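Long-range contacts in extracellular solute-binding protein, family 5 (Chelativorans sp., PDB 6WM6), which binds EDTA and related aminopolycarboxylates in the periplasm and probably delivers them to an ABC transporter for uptake: residues 123-128 against 193-198; 230-235 against 253-258; 321-326 against 382-387. One frame throughout, in Å; residues are numbered along the deposited sequence. Where two conformers were deposited one is given.

Contact 1: residues 123-128 against 193-198; sequences WSDGVP and AHLAEK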
loop_
_atom_site.group_PDB
_atom_site.type_symbol
_atom_site.label_atom_id
_atom_site.label_comp_id
_atom_site.label_asym_id
_atom_site.label_seq_id
_atom_site.Cartn_x
_atom_site.Cartn_y
_atom_site.Cartn_z
ATOM N N TRP A 123 25.715 -8.463 -8.082
ATOM C CA TRP A 123 24.733 -8.483 -9.163
ATOM C C TRP A 123 24.934 -9.739 -10.000
ATOM O O TRP A 123 25.946 -10.439 -9.889
ATOM C CB TRP A 123 24.865 -7.213 -10.006
ATOM C CG TRP A 123 24.570 -5.959 -9.257
ATOM C CD1 TRP A 123 25.477 -5.048 -8.772
ATOM C CD2 TRP A 123 23.276 -5.467 -8.883
ATOM N NE1 TRP A 123 24.827 -4.021 -8.136
ATOM C CE2 TRP A 123 23.477 -4.251 -8.187
ATOM C CE3 TRP A 123 21.978 -5.933 -9.079
ATOM C CZ2 TRP A 123 22.420 -3.510 -7.665
ATOM C CZ3 TRP A 123 20.922 -5.193 -8.574
ATOM C CH2 TRP A 123 21.148 -4.009 -7.865
ATOM N N SER A 124 23.973 -10.012 -10.888
ATOM C CA SER A 124 23.960 -11.258 -11.650
ATOM C C SER A 124 25.094 -11.366 -12.645
ATOM O O SER A 124 25.323 -12.462 -13.166
ATOM C CB SER A 124 22.613 -11.411 -12.354
ATOM O OG SER A 124 22.305 -10.246 -13.082
ATOM N N ASP A 125 25.780 -10.280 -12.935
ATOM C CA ASP A 125 26.964 -10.301 -13.796
ATOM C C ASP A 125 28.260 -10.414 -12.991
ATOM O O ASP A 125 29.355 -10.320 -13.575
ATOM C CB ASP A 125 26.988 -9.058 -14.693
ATOM C CG ASP A 125 26.930 -7.745 -13.912
ATOM O OD1 ASP A 125 27.027 -7.748 -12.659
ATOM O OD2 ASP A 125 26.790 -6.676 -14.570
ATOM N N GLY A 126 28.162 -10.648 -11.681
ATOM C CA GLY A 126 29.312 -10.796 -10.821
ATOM C C GLY A 126 29.861 -9.510 -10.243
ATOM O O GLY A 126 30.759 -9.563 -9.388
ATOM N N VAL A 127 29.375 -8.366 -10.685
ATOM C CA VAL A 127 29.849 -7.091 -10.148
ATOM C C VAL A 127 29.331 -6.937 -8.719
ATOM O O VAL A 127 28.117 -7.078 -8.479
ATOM C CB VAL A 127 29.378 -5.943 -11.041
ATOM C CG1 VAL A 127 29.730 -4.600 -10.412
ATOM C CG2 VAL A 127 30.000 -6.078 -12.444
ATOM N N PRO A 128 30.191 -6.688 -7.732
ATOM C CA PRO A 128 29.702 -6.569 -6.349
ATOM C C PRO A 128 28.641 -5.488 -6.209
ATOM O O PRO A 128 28.670 -4.453 -6.890
ATOM C CB PRO A 128 30.972 -6.230 -5.555
ATOM C CG PRO A 128 32.112 -6.793 -6.407
ATOM C CD PRO A 128 31.666 -6.590 -7.825
ATOM N N ALA A 193 23.896 0.383 -10.444
ATOM C CA ALA A 193 24.459 1.657 -10.886
ATOM C C ALA A 193 25.417 1.474 -12.047
ATOM O O ALA A 193 25.458 2.307 -12.952
ATOM C CB ALA A 193 25.175 2.341 -9.722
ATOM N N HIS A 194 26.199 0.388 -12.051
ATOM C CA HIS A 194 27.179 0.196 -13.111
ATOM C C HIS A 194 26.525 -0.060 -14.451
ATOM O O HIS A 194 27.158 0.188 -15.488
ATOM C CB HIS A 194 28.152 -0.931 -12.756
ATOM C CG HIS A 194 27.542 -2.292 -12.752
ATOM N ND1 HIS A 194 26.750 -2.757 -11.722
ATOM C CD2 HIS A 194 27.637 -3.306 -13.642
ATOM C CE1 HIS A 194 26.368 -3.988 -11.993
ATOM N NE2 HIS A 194 26.890 -4.345 -13.149
ATOM N N LEU A 195 25.299 -0.560 -14.479
ATOM C CA LEU A 195 24.556 -0.698 -15.720
ATOM C C LEU A 195 23.832 0.593 -16.075
ATOM O O LEU A 195 23.860 1.019 -17.236
ATOM C CB LEU A 195 23.592 -1.883 -15.654
ATOM C CG LEU A 195 24.265 -3.209 -15.337
ATOM C CD1 LEU A 195 23.271 -4.351 -15.217
ATOM C CD2 LEU A 195 25.296 -3.553 -16.415
ATOM N N ALA A 196 23.206 1.254 -15.101
ATOM C CA ALA A 196 22.520 2.505 -15.395
ATOM C C ALA A 196 23.465 3.522 -16.020
ATOM O O ALA A 196 23.069 4.288 -16.907
ATOM C CB ALA A 196 21.894 3.068 -14.119
ATOM N N GLU A 197 24.723 3.544 -15.577
ATOM C CA GLU A 197 25.641 4.572 -16.073
ATOM C C GLU A 197 25.988 4.391 -17.539
ATOM O O GLU A 197 26.527 5.335 -18.145
ATOM C CB GLU A 197 26.895 4.658 -15.204
ATOM C CG GLU A 197 27.879 3.523 -15.341
ATOM C CD GLU A 197 29.041 3.664 -14.370
ATOM O OE1 GLU A 197 29.841 2.712 -14.244
ATOM O OE2 GLU A 197 29.146 4.731 -13.728
ATOM N N LYS A 198 25.709 3.225 -18.127
ATOM C CA LYS A 198 25.933 3.008 -19.550
ATOM C C LYS A 198 24.800 3.549 -20.407
ATOM O O LYS A 198 24.883 3.464 -21.640
ATOM C CB LYS A 198 26.051 1.507 -19.844
ATOM C CG LYS A 198 27.167 0.816 -19.088
ATOM C CD LYS A 198 27.194 -0.667 -19.402
ATOM C CE LYS A 198 28.240 -1.386 -18.574
ATOM N NZ LYS A 198 28.327 -2.829 -18.927
#
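V127 lies over one face of the H194 imidazole, its CG1 3.7 Å from the ring centroid and only 9° off the ring normal, a CH-pi contact with the methyl almost exactly above the middle of the ring. V127 directly follows a type I beta turn, W123 to G126, in the loop that leads to helix 131-141, and the histidine stands on the short helix 193-196. The opposite face of the imidazole is covered from its own segment by L195 CG, nearer the rim, so the ring is sandwiched between two aliphatic groups. Its edge is used for polarity. H194 NE2 donates to D125 OD2 over 2.7 Å in a nearly straight bond (169°), lying in the ring plane and meeting the syn lone pair of the carboxylate. This His-carboxylate pair meets tip to tip, and the negative charge would probably favour a protonated imidazole. Both side chains take the crowded first torsion, CG between backbone N and carbonyl carbon, which turns them toward each other. D125 is steadied in turn by an Asx turn, in which V127 N donates to OD1 at 3.1 Å from above the carboxylate plane. G126, with phi of 87°, completes the bend where a side chain would collide with the preceding carbonyl oxygen. The indole and imidazole planes meet obliquely, W123 CD1 lying near the imidazole edge, while the indole N-H is bonded to D133, which also receives the backbone N-H of A193 and thus ties both segments to helix 131-141. At closest, W123 CD1 lies 3.5 Å from H194 CE1.

Contact 2: residues 230-235 against 253-258; sequences GQLVTL and KFRIIT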
loop_
_atom_site.group_PDB
_atom_site.type_symbol
_atom_site.label_atom_id
_atom_site.label_comp_id
_atom_site.label_asym_id
_atom_site.label_seq_id
_atom_site.Cartn_x
_atom_site.Cartn_y
_atom_site.Cartn_z
ATOM N N GLY A 230 1.628 -8.233 -22.137
ATOM C CA GLY A 230 0.240 -8.519 -21.899
ATOM C C GLY A 230 -0.067 -9.959 -21.558
ATOM O O GLY A 230 -1.243 -10.292 -21.374
ATOM N N GLN A 231 0.952 -10.820 -21.463
ATOM C CA GLN A 231 0.712 -12.241 -21.289
ATOM C C GLN A 231 1.486 -12.859 -20.135
ATOM O O GLN A 231 0.875 -13.476 -19.260
ATOM C CB GLN A 231 1.056 -13.013 -22.569
ATOM C CG GLN A 231 0.263 -12.587 -23.788
ATOM C CD GLN A 231 -1.220 -12.875 -23.650
ATOM O OE1 GLN A 231 -1.620 -13.923 -23.136
ATOM N NE2 GLN A 231 -2.046 -11.941 -24.103
ATOM N N LEU A 232 2.815 -12.746 -20.126
ATOM C CA LEU A 232 3.601 -13.614 -19.247
ATOM C C LEU A 232 5.002 -13.078 -19.013
ATOM O O LEU A 232 5.733 -12.796 -19.973
ATOM C CB LEU A 232 3.700 -15.005 -19.895
ATOM C CG LEU A 232 4.349 -16.116 -19.080
ATOM C CD1 LEU A 232 3.452 -16.496 -17.909
ATOM C CD2 LEU A 232 4.636 -17.329 -19.949
ATOM N N VAL A 233 5.390 -12.992 -17.744
ATOM C CA VAL A 233 6.781 -12.773 -17.332
ATOM C C VAL A 233 7.327 -14.119 -16.893
ATOM O O VAL A 233 6.729 -14.772 -16.026
ATOM C CB VAL A 233 6.865 -11.776 -16.167
ATOM C CG1 VAL A 233 8.328 -11.380 -15.935
ATOM C CG2 VAL A 233 6.001 -10.551 -16.401
ATOM N N THR A 234 8.444 -14.542 -17.467
ATOM C CA THR A 234 9.099 -15.788 -17.089
ATOM C C THR A 234 10.429 -15.476 -16.433
ATOM O O THR A 234 11.302 -14.863 -17.061
ATOM C CB THR A 234 9.292 -16.695 -18.301
ATOM O OG1 THR A 234 8.004 -17.008 -18.840
ATOM C CG2 THR A 234 9.968 -17.979 -17.882
ATOM N N LEU A 235 10.595 -15.917 -15.186
ATOM C CA LEU A 235 11.850 -15.789 -14.455
ATOM C C LEU A 235 12.491 -17.150 -14.231
ATOM O O LEU A 235 11.803 -18.178 -14.138
ATOM C CB LEU A 235 11.643 -15.127 -13.094
ATOM C CG LEU A 235 11.097 -13.705 -13.104
ATOM C CD1 LEU A 235 9.633 -13.644 -13.311
ATOM C CD2 LEU A 235 11.451 -13.013 -11.783
ATOM N N LYS A 253 6.828 -17.775 -12.817
ATOM C CA LYS A 253 6.127 -17.071 -13.873
ATOM C C LYS A 253 5.037 -16.194 -13.280
ATOM O O LYS A 253 4.379 -16.573 -12.301
ATOM C CB LYS A 253 5.492 -18.072 -14.856
ATOM C CG LYS A 253 6.527 -18.806 -15.696
ATOM C CD LYS A 253 5.930 -19.953 -16.484
ATOM C CE LYS A 253 6.982 -20.527 -17.411
ATOM N NZ LYS A 253 6.467 -21.724 -18.129
ATOM N N PHE A 254 4.843 -15.015 -13.879
ATOM C CA PHE A 254 3.726 -14.131 -13.555
ATOM C C PHE A 254 2.863 -14.024 -14.797
ATOM O O PHE A 254 3.322 -13.519 -15.832
ATOM C CB PHE A 254 4.243 -12.782 -13.077
ATOM C CG PHE A 254 4.999 -12.860 -11.789
ATOM C CD1 PHE A 254 4.320 -12.942 -10.582
ATOM C CD2 PHE A 254 6.375 -12.867 -11.788
ATOM C CE1 PHE A 254 5.004 -13.017 -9.391
ATOM C CE2 PHE A 254 7.081 -12.929 -10.577
ATOM C CZ PHE A 254 6.400 -13.011 -9.395
ATOM N N ARG A 255 1.648 -14.548 -14.710
ATOM C CA ARG A 255 0.713 -14.567 -15.825
ATOM C C ARG A 255 -0.244 -13.391 -15.688
ATOM O O ARG A 255 -0.886 -13.226 -14.651
ATOM C CB ARG A 255 -0.068 -15.877 -15.802
ATOM C CG ARG A 255 -1.153 -15.987 -16.873
ATOM C CD ARG A 255 -0.598 -16.353 -18.229
ATOM N NE ARG A 255 -1.690 -16.709 -19.140
ATOM C CZ ARG A 255 -2.159 -15.926 -20.106
ATOM N NH1 ARG A 255 -1.633 -14.733 -20.327
ATOM N NH2 ARG A 255 -3.162 -16.354 -20.862
ATOM N N ILE A 256 -0.335 -12.586 -16.739
ATOM C CA ILE A 256 -1.166 -11.389 -16.721
ATOM C C ILE A 256 -2.609 -11.773 -17.032
ATOM O O ILE A 256 -2.894 -12.281 -18.121
ATOM C CB ILE A 256 -0.614 -10.348 -17.711
ATOM C CG1 ILE A 256 0.773 -9.895 -17.220
ATOM C CG2 ILE A 256 -1.562 -9.169 -17.847
ATOM C CD1 ILE A 256 1.710 -9.466 -18.318
ATOM N N ILE A 257 -3.501 -11.525 -16.076
ATOM C CA ILE A 257 -4.947 -11.747 -16.208
ATOM C C ILE A 257 -5.605 -10.461 -15.712
ATOM O O ILE A 257 -5.815 -10.283 -14.501
ATOM C CB ILE A 257 -5.433 -12.958 -15.405
ATOM C CG1 ILE A 257 -4.672 -14.216 -15.822
ATOM C CG2 ILE A 257 -6.942 -13.164 -15.582
ATOM C CD1 ILE A 257 -5.030 -15.452 -15.014
ATOM N N THR A 258 -5.939 -9.563 -16.642
ATOM C CA THR A 258 -6.422 -8.237 -16.259
ATOM C C THR A 258 -7.827 -8.280 -15.672
ATOM O O THR A 258 -8.192 -7.398 -14.887
ATOM C CB THR A 258 -6.379 -7.301 -17.472
ATOM O OG1 THR A 258 -7.068 -7.909 -18.571
ATOM C CG2 THR A 258 -4.933 -7.005 -17.871
#
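Strands 232-235 and 253-256 run antiparallel, their axes 4.7 Å apart at closest approach, and their tight side is the face carrying V233 and F254. This hydrogen-bonded pair is joined by two backbone bonds, V233 N to F254 O and F254 N to V233 O, each 2.9 Å long with the donor in the plane of the carbonyl. V233 CB and F254 CB sit side by side beyond them, and the phenyl ring, with CG anti to its carbonyl carbon, is turned so that L235 CD1 meets its edge 3.7 Å from F254 CD2. Helix 71-77 covers this buried face, with V76 touching both V233 and F254. The two strands are the middle pair of a four-stranded mixed sheet, between 222-228 and 49-54; strand 251-256 runs parallel to 49-54, while its pairing with 232-237 is antiparallel. Where Q231 and L232 both face D228 on the other neighbour, a classic beta bulge interrupts the regular pairing.

On the looser side, L232, K253 and R255 project from the other face, partly exposed, with T234 buried among them. L232 CD1 rests 4.1 Å from R255 CD, and the extended K253 chain passes T234 side by side before its amino group reaches a salt bridge with E49. R255, bent at chi2 (79°), turns its guanidinium back to the bulge, where NH1 donates both to Q231 O at 3.0 Å and to Q231 OE1 at 2.9 Å. The first lies close to the guanidinium plane; the second is more bent, at 135°. Q231 O is gripped twice, since I256 N also donates to it at 2.9 Å, while R255 NH2 is engaged by E271 in a salt bridge.

Contact 3: residues 321-326 against 382-387; sequences IALRKA and GILSEA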
loop_
_atom_site.group_PDB
_atom_site.type_symbol
_atom_site.label_atom_id
_atom_site.label_comp_id
_atom_site.label_asym_id
_atom_site.label_seq_id
_atom_site.Cartn_x
_atom_site.Cartn_y
_atom_site.Cartn_z
ATOM N N ILE A 321 -18.519 22.542 6.899
ATOM C CA ILE A 321 -18.189 21.513 7.883
ATOM C C ILE A 321 -19.426 20.971 8.583
ATOM O O ILE A 321 -19.440 19.812 9.015
ATOM C CB ILE A 321 -17.127 22.068 8.865
ATOM C CG1 ILE A 321 -16.528 20.944 9.710
ATOM C CG2 ILE A 321 -17.714 23.189 9.740
ATOM C CD1 ILE A 321 -15.294 21.380 10.471
ATOM N N ALA A 322 -20.476 21.779 8.742
ATOM C CA ALA A 322 -21.679 21.268 9.394
ATOM C C ALA A 322 -22.327 20.161 8.572
ATOM O O ALA A 322 -22.831 19.179 9.131
ATOM C CB ALA A 322 -22.667 22.411 9.641
ATOM N N LEU A 323 -22.357 20.312 7.251
ATOM C CA LEU A 323 -22.929 19.263 6.411
ATOM C C LEU A 323 -22.060 18.012 6.469
ATOM O O LEU A 323 -22.580 16.891 6.539
ATOM C CB LEU A 323 -23.131 19.754 4.973
ATOM C CG LEU A 323 -23.782 18.749 4.035
ATOM C CD1 LEU A 323 -25.165 18.349 4.526
ATOM C CD2 LEU A 323 -23.879 19.309 2.606
ATOM N N ARG A 324 -20.731 18.189 6.476
ATOM C CA ARG A 324 -19.832 17.041 6.611
ATOM C C ARG A 324 -20.113 16.289 7.897
ATOM O O ARG A 324 -20.290 15.054 7.891
ATOM C CB ARG A 324 -18.371 17.481 6.580
ATOM C CG ARG A 324 -17.977 18.129 5.264
ATOM C CD ARG A 324 -16.461 18.169 5.054
ATOM N NE ARG A 324 -15.643 18.868 6.050
ATOM C CZ ARG A 324 -15.370 20.172 6.018
ATOM N NH1 ARG A 324 -15.904 20.947 5.086
ATOM N NH2 ARG A 324 -14.554 20.684 6.923
ATOM N N LYS A 325 -20.163 17.011 9.022
ATOM C CA LYS A 325 -20.371 16.346 10.300
ATOM C C LYS A 325 -21.739 15.691 10.380
ATOM O O LYS A 325 -21.876 14.598 10.947
ATOM C CB LYS A 325 -20.146 17.319 11.454
ATOM C CG LYS A 325 -18.692 17.730 11.567
ATOM C CD LYS A 325 -18.391 18.636 12.739
ATOM C CE LYS A 325 -16.890 18.866 12.786
ATOM N NZ LYS A 325 -16.434 19.685 13.935
ATOM N N ALA A 326 -22.761 16.317 9.802
ATOM C CA ALA A 326 -24.085 15.717 9.833
ATOM C C ALA A 326 -24.117 14.425 9.034
ATOM O O ALA A 326 -24.649 13.404 9.500
ATOM C CB ALA A 326 -25.122 16.700 9.288
ATOM N N GLY A 382 -29.916 17.749 14.159
ATOM C CA GLY A 382 -29.600 18.865 15.035
ATOM C C GLY A 382 -28.407 19.661 14.552
ATOM O O GLY A 382 -28.415 20.892 14.575
ATOM N N ILE A 383 -27.356 18.968 14.104
ATOM C CA ILE A 383 -26.191 19.650 13.546
ATOM C C ILE A 383 -26.615 20.537 12.386
ATOM O O ILE A 383 -26.176 21.687 12.261
ATOM C CB ILE A 383 -25.131 18.611 13.115
ATOM C CG1 ILE A 383 -24.565 17.905 14.358
ATOM C CG2 ILE A 383 -24.024 19.272 12.331
ATOM C CD1 ILE A 383 -23.762 16.648 14.035
ATOM N N LEU A 384 -27.461 20.007 11.506
ATOM C CA LEU A 384 -27.913 20.794 10.364
ATOM C C LEU A 384 -28.752 21.989 10.802
ATOM O O LEU A 384 -28.552 23.097 10.308
ATOM C CB LEU A 384 -28.728 19.899 9.429
ATOM C CG LEU A 384 -27.870 18.845 8.716
ATOM C CD1 LEU A 384 -28.756 17.877 7.961
ATOM C CD2 LEU A 384 -26.860 19.498 7.786
ATOM N N SER A 385 -29.716 21.765 11.704
ATOM C CA SER A 385 -30.566 22.857 12.164
ATOM C C SER A 385 -29.733 23.954 12.807
ATOM O O SER A 385 -29.969 25.148 12.564
ATOM C CB SER A 385 -31.591 22.307 13.146
ATOM O OG SER A 385 -32.399 23.365 13.660
ATOM N N GLU A 386 -28.734 23.577 13.605
ATOM C CA GLU A 386 -27.909 24.566 14.293
ATOM C C GLU A 386 -27.027 25.353 13.342
ATOM O O GLU A 386 -26.509 26.410 13.723
ATOM C CB GLU A 386 -27.083 23.874 15.383
ATOM C CG GLU A 386 -27.961 23.397 16.530
ATOM C CD GLU A 386 -27.344 22.258 17.330
ATOM O OE1 GLU A 386 -26.115 22.063 17.267
ATOM O OE2 GLU A 386 -28.109 21.559 18.024
ATOM N N ALA A 387 -26.829 24.870 12.114
ATOM C CA ALA A 387 -26.113 25.618 11.091
ATOM C C ALA A 387 -27.027 26.366 10.140
ATOM O O ALA A 387 -26.532 27.025 9.227
ATOM C CB ALA A 387 -25.213 24.644 10.303
#
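A326 CB presses against the isobutyl group of L384, 3.5 Å from its CG, and the methyl sits against CG and CD2, with CD1 somewhat farther. This is helix-to-helix packing between helix 321-330 and the C-terminal part of helix 377-386; the segments 321-326 and 382-386 run nearly antiparallel, at 168°, with no hydrogen bond between them. The same CD2 also meets L323 CD1 at 3.8 Å, where the two leucines cross obliquely. I383 lays its CG2 against the facing helix, over the A322 O to A326 N region: CG2, anti to the backbone N, lies 3.4 Å from A322 O and 4.1 Å from A326 CB. The small side chains of A322 and A326, one turn apart on the same side of their helix, probably allow this approach, and the segment axes come within 8.7 Å. Replacing L384 by an alanine would remove CG and both methyls that meet A326 and L323, and would probably loosen the packing of the two helices here.

Further out, the helical bond from A326 N to A322 O helps hold the two alanines one turn apart. L323 also touches P317 and M318 in the loop before the helix, and A322 N is bonded to the D320 side chain at the helix start. R324 points away from the partner helix, and its guanidinium is held by the carbonyls of M318 and Y521, with a cation-pi contact to the Y521 ring, so this helix is fastened on its far side as well. Finally, the methyls of A322 and A387 meet more tightly than usual van der Waals contact, CB to CB 3.5 Å.

Overall arrangement
From the N terminus, the chain first closes contact 1, where the loop after strand 111-117 meets helix 193-196 across 64 intervening residues. Contact 2 follows within a much shorter excursion of 17 residues, joining neighbouring strands of the four-stranded sheet. Contact 3 closes last, bringing helix 377-386 back against helix 321-330 after 55 residues that include helix 333-340. The three loops are in series, so none nests within or crosses another. Contacts 1 and 2 do not touch, their nearest atoms about 11 Å apart. Contact 3 lies on the opposite side of the chain's centre from both, its centre about 61 Å from that of contact 1 and about 51 Å from that of contact 2.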